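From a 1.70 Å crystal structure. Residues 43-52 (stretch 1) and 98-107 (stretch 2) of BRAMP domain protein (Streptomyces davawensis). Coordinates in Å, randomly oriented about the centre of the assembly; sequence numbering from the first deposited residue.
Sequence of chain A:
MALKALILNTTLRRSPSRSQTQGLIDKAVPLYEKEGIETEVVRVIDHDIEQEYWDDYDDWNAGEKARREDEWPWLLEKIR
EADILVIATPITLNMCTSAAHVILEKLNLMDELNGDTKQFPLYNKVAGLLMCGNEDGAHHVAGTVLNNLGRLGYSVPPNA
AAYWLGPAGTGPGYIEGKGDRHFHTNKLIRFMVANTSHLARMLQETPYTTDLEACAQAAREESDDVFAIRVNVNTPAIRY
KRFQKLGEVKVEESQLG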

# COMPACT_ATOMS: atom_id res chain seq x y z
N ARG A 43 -26.68 -0.10 -2.49
CA ARG A 43 -25.94 -0.56 -1.31
C ARG A 43 -25.73 -2.05 -1.50
O ARG A 43 -26.66 -2.84 -1.37
N VAL A 44 -24.49 -2.42 -1.87
CA VAL A 44 -24.27 -3.73 -2.45
C VAL A 44 -24.53 -4.85 -1.44
O VAL A 44 -24.96 -5.94 -1.82
N ILE A 45 -24.31 -4.59 -0.14
CA ILE A 45 -24.52 -5.62 0.87
C ILE A 45 -25.99 -6.00 1.00
O ILE A 45 -26.31 -7.07 1.53
N ASP A 46 -26.91 -5.16 0.51
CA ASP A 46 -28.32 -5.52 0.55
C ASP A 46 -28.64 -6.64 -0.42
O ASP A 46 -29.73 -7.22 -0.33
N HIS A 47 -27.74 -6.92 -1.34
CA HIS A 47 -28.01 -7.81 -2.46
C HIS A 47 -27.21 -9.10 -2.34
O HIS A 47 -26.10 -9.12 -1.80
N ASP A 48 -27.80 -10.18 -2.86
CA ASP A 48 -27.23 -11.51 -2.75
C ASP A 48 -26.20 -11.69 -3.87
O ASP A 48 -26.56 -11.99 -5.01
N ILE A 49 -24.92 -11.52 -3.53
CA ILE A 49 -23.82 -11.64 -4.49
C ILE A 49 -22.90 -12.76 -4.01
O ILE A 49 -22.28 -12.63 -2.95
N GLU A 50 -22.79 -13.84 -4.79
CA GLU A 50 -22.02 -15.00 -4.35
C GLU A 50 -20.53 -14.71 -4.40
O GLU A 50 -20.01 -14.23 -5.41
N GLN A 51 -19.84 -15.00 -3.29
CA GLN A 51 -18.41 -14.75 -3.16
C GLN A 51 -17.57 -15.88 -3.74
O GLN A 51 -16.44 -15.64 -4.20
N GLU A 52 -18.07 -17.11 -3.71
CA GLU A 52 -17.25 -18.25 -4.08
C GLU A 52 -16.98 -18.27 -5.57
O GLU A 52 -17.74 -17.73 -6.39
N SER A 98 -14.68 -5.45 2.71
CA SER A 98 -14.72 -6.75 2.06
C SER A 98 -15.82 -6.81 1.00
O SER A 98 -15.70 -7.55 0.01
N ALA A 99 -16.90 -6.03 1.19
CA ALA A 99 -17.97 -5.99 0.19
C ALA A 99 -17.50 -5.37 -1.12
O ALA A 99 -17.81 -5.89 -2.20
N ALA A 100 -16.79 -4.25 -1.05
CA ALA A 100 -16.16 -3.67 -2.24
C ALA A 100 -15.20 -4.67 -2.87
O ALA A 100 -15.11 -4.79 -4.10
N HIS A 101 -14.50 -5.43 -2.03
CA HIS A 101 -13.50 -6.38 -2.48
C HIS A 101 -14.14 -7.50 -3.31
O HIS A 101 -13.61 -7.88 -4.36
N VAL A 102 -15.27 -8.04 -2.85
CA VAL A 102 -15.98 -9.06 -3.62
C VAL A 102 -16.41 -8.51 -4.97
O VAL A 102 -16.21 -9.16 -6.01
N ILE A 103 -17.02 -7.32 -4.97
CA ILE A 103 -17.51 -6.73 -6.22
C ILE A 103 -16.36 -6.58 -7.20
O ILE A 103 -16.49 -6.93 -8.38
N LEU A 104 -15.23 -6.07 -6.72
CA LEU A 104 -14.08 -5.86 -7.60
C LEU A 104 -13.50 -7.19 -8.08
O LEU A 104 -13.07 -7.30 -9.23
N GLU A 105 -13.46 -8.20 -7.21
CA GLU A 105 -13.04 -9.54 -7.64
C GLU A 105 -13.90 -10.05 -8.80
O GLU A 105 -13.38 -10.58 -9.79
N LYS A 106 -15.22 -9.93 -8.66
CA LYS A 106 -16.10 -10.41 -9.72
C LYS A 106 -16.00 -9.55 -10.97
O LYS A 106 -16.08 -10.08 -12.10
N LEU A 107 -15.81 -8.25 -10.80
CA LEU A 107 -15.69 -7.36 -11.95
C LEU A 107 -14.44 -7.67 -12.77
O LEU A 107 -14.42 -7.43 -13.98

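The contact is a small apolar seam, burying 408 Å² in total, in which a largely irregular segment lies along one face of a helix and is fastened at one end by a lysine hydrogen bond and two bridging waters. The helix spans 98-107, and Ala-99, Val-102 and Lys-106, spaced three and four residues apart, direct their CA-to-CB bonds toward the other stretch. Near the start of the helix, Val-44 (chi1 m), in a short 3-10 segment, also points toward its partner and sets CG2 4.1 Å from CB of Ala-99, while its CB lies 4.3 Å from CG1 of Ile-103. Ile-45 leaves its backbone sideways, but its t, p rotamer brings the end of the chain nearer, with CD1 4.5 Å from Ala-99 CB.

Asp-46, His-47 and Asp-48 stay out of reach, and the chain returns to the helix at Ile-49. This side chain (m, m) points in, and its CG2 meets three helix residues: it lies 4.3 Å from Val-102 CG1, 4.1 Å from Ile-103 CD1 and 3.5 Å from Lys-106 CD. Ile-103 (m, m) starts sideways and reaches inward through its end, whereas Val-102 (t) points in directly; its CG2 also lies 4.0 Å from NE2 of the extended Gln-51 (t, t).

The aliphatic part of Lys-106 (m, t, p, p) thus packs on Ile-49 while its amine reaches past to the backbone, NZ donating a 2.8 Å hydrogen bond to Glu-50 O. Glu-50 itself points away, its OE2 accepting a 2.8 Å hydrogen bond from Glu-52 N. Water 1 donates to both Gln-51 O (3.0 Å from its oxygen) and Glu-105 OE1 (2.7 Å); water 2 donates to Glu-52 O (2.9 Å) and accepts from Lys-106 NZ (3.2 Å), extending the polar link beyond the direct bond.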

# COMPACT_ATOMS: atom_id res chain seq x y z
CB ARG A 43 -26.66 -0.27 0.01
CG ARG A 43 -25.78 -0.70 1.17
CD ARG A 43 -26.46 -0.46 2.53
NE ARG A 43 -26.77 0.95 2.77
CZ ARG A 43 -27.11 1.45 3.95
NH1 ARG A 43 -27.15 0.65 5.00
NH2 ARG A 43 -27.40 2.74 4.10
CB VAL A 44 -22.84 -3.82 -3.04
CG1 VAL A 44 -22.64 -2.72 -4.08
CG2 VAL A 44 -21.81 -3.68 -1.96
CB ILE A 45 -23.95 -5.17 2.24
CG1 ILE A 45 -23.73 -6.36 3.17
CG2 ILE A 45 -24.84 -4.14 2.93
CD1 ILE A 45 -22.57 -7.22 2.79
CB ASP A 46 -29.22 -4.35 0.17
CG ASP A 46 -29.20 -3.23 1.18
OD1 ASP A 46 -28.74 -3.44 2.33
OD2 ASP A 46 -29.63 -2.12 0.81
CB HIS A 47 -27.68 -7.10 -3.76
CG HIS A 47 -28.54 -5.91 -4.00
ND1 HIS A 47 -29.80 -6.01 -4.56
CD2 HIS A 47 -28.36 -4.61 -3.68
CE1 HIS A 47 -30.35 -4.80 -4.60
NE2 HIS A 47 -29.49 -3.94 -4.08
CB ASP A 48 -28.34 -12.55 -2.82
CG ASP A 48 -27.83 -13.96 -2.71
OD1 ASP A 48 -26.76 -14.18 -2.11
OD2 ASP A 48 -28.51 -14.86 -3.24
CB ILE A 49 -23.03 -10.33 -4.62
CG1 ILE A 49 -23.94 -9.15 -4.99
CG2 ILE A 49 -21.85 -10.50 -5.58
CD1 ILE A 49 -24.65 -9.29 -6.30
CB GLU A 50 -22.35 -16.22 -5.21
CG GLU A 50 -21.52 -17.45 -4.84
CD GLU A 50 -21.62 -17.82 -3.35
OE1 GLU A 50 -22.76 -17.89 -2.80
OE2 GLU A 50 -20.56 -18.03 -2.72
CB GLN A 51 -18.06 -14.56 -1.68
CG GLN A 51 -16.58 -14.38 -1.39
CD GLN A 51 -16.31 -14.29 0.10
OE1 GLN A 51 -17.02 -14.91 0.91
NE2 GLN A 51 -15.33 -13.50 0.49
CB GLU A 52 -17.92 -19.56 -3.65
CG GLU A 52 -17.89 -19.77 -2.15
CD GLU A 52 -18.79 -20.90 -1.69
OE1 GLU A 52 -18.91 -21.91 -2.43
OE2 GLU A 52 -19.37 -20.78 -0.59
CB SER A 98 -14.91 -7.88 3.08
OG SER A 98 -16.12 -7.71 3.79
CB ALA A 99 -19.17 -5.21 0.74
CB ALA A 100 -15.42 -2.39 -1.86
CB HIS A 101 -12.81 -6.93 -1.23
CG HIS A 101 -11.48 -7.56 -1.47
ND1 HIS A 101 -10.53 -7.62 -0.47
CD2 HIS A 101 -10.93 -8.16 -2.55
CE1 HIS A 101 -9.45 -8.23 -0.94
NE2 HIS A 101 -9.67 -8.58 -2.19
CB VAL A 102 -17.19 -9.59 -2.82
CG1 VAL A 102 -18.03 -10.52 -3.69
CG2 VAL A 102 -16.70 -10.35 -1.60
CB ILE A 103 -18.20 -5.38 -5.98
CG1 ILE A 103 -19.46 -5.54 -5.13
CG2 ILE A 103 -18.53 -4.71 -7.34
CD1 ILE A 103 -20.35 -6.69 -5.56
CB LEU A 104 -13.02 -5.01 -6.89
CG LEU A 104 -13.35 -3.54 -6.61
CD1 LEU A 104 -12.28 -2.93 -5.73
CD2 LEU A 104 -13.46 -2.78 -7.92
CB GLU A 105 -13.09 -10.52 -6.47
CG GLU A 105 -11.94 -10.40 -5.47
CD GLU A 105 -12.17 -11.22 -4.22
OE1 GLU A 105 -13.35 -11.61 -3.94
OE2 GLU A 105 -11.17 -11.50 -3.51
CB LYS A 106 -17.53 -10.47 -9.20
CG LYS A 106 -17.65 -11.47 -8.05
CD LYS A 106 -19.07 -11.57 -7.50
CE LYS A 106 -19.99 -12.43 -8.36
NZ LYS A 106 -19.75 -13.88 -8.19
CB LEU A 107 -15.69 -5.90 -11.47
CG LEU A 107 -16.04 -4.82 -12.49
CD1 LEU A 107 -17.37 -5.11 -13.13
CD2 LEU A 107 -16.05 -3.43 -11.84
O HOH W 1 -15.46 -12.98 -5.04
O HOH W 2 -17.02 -15.45 -7.95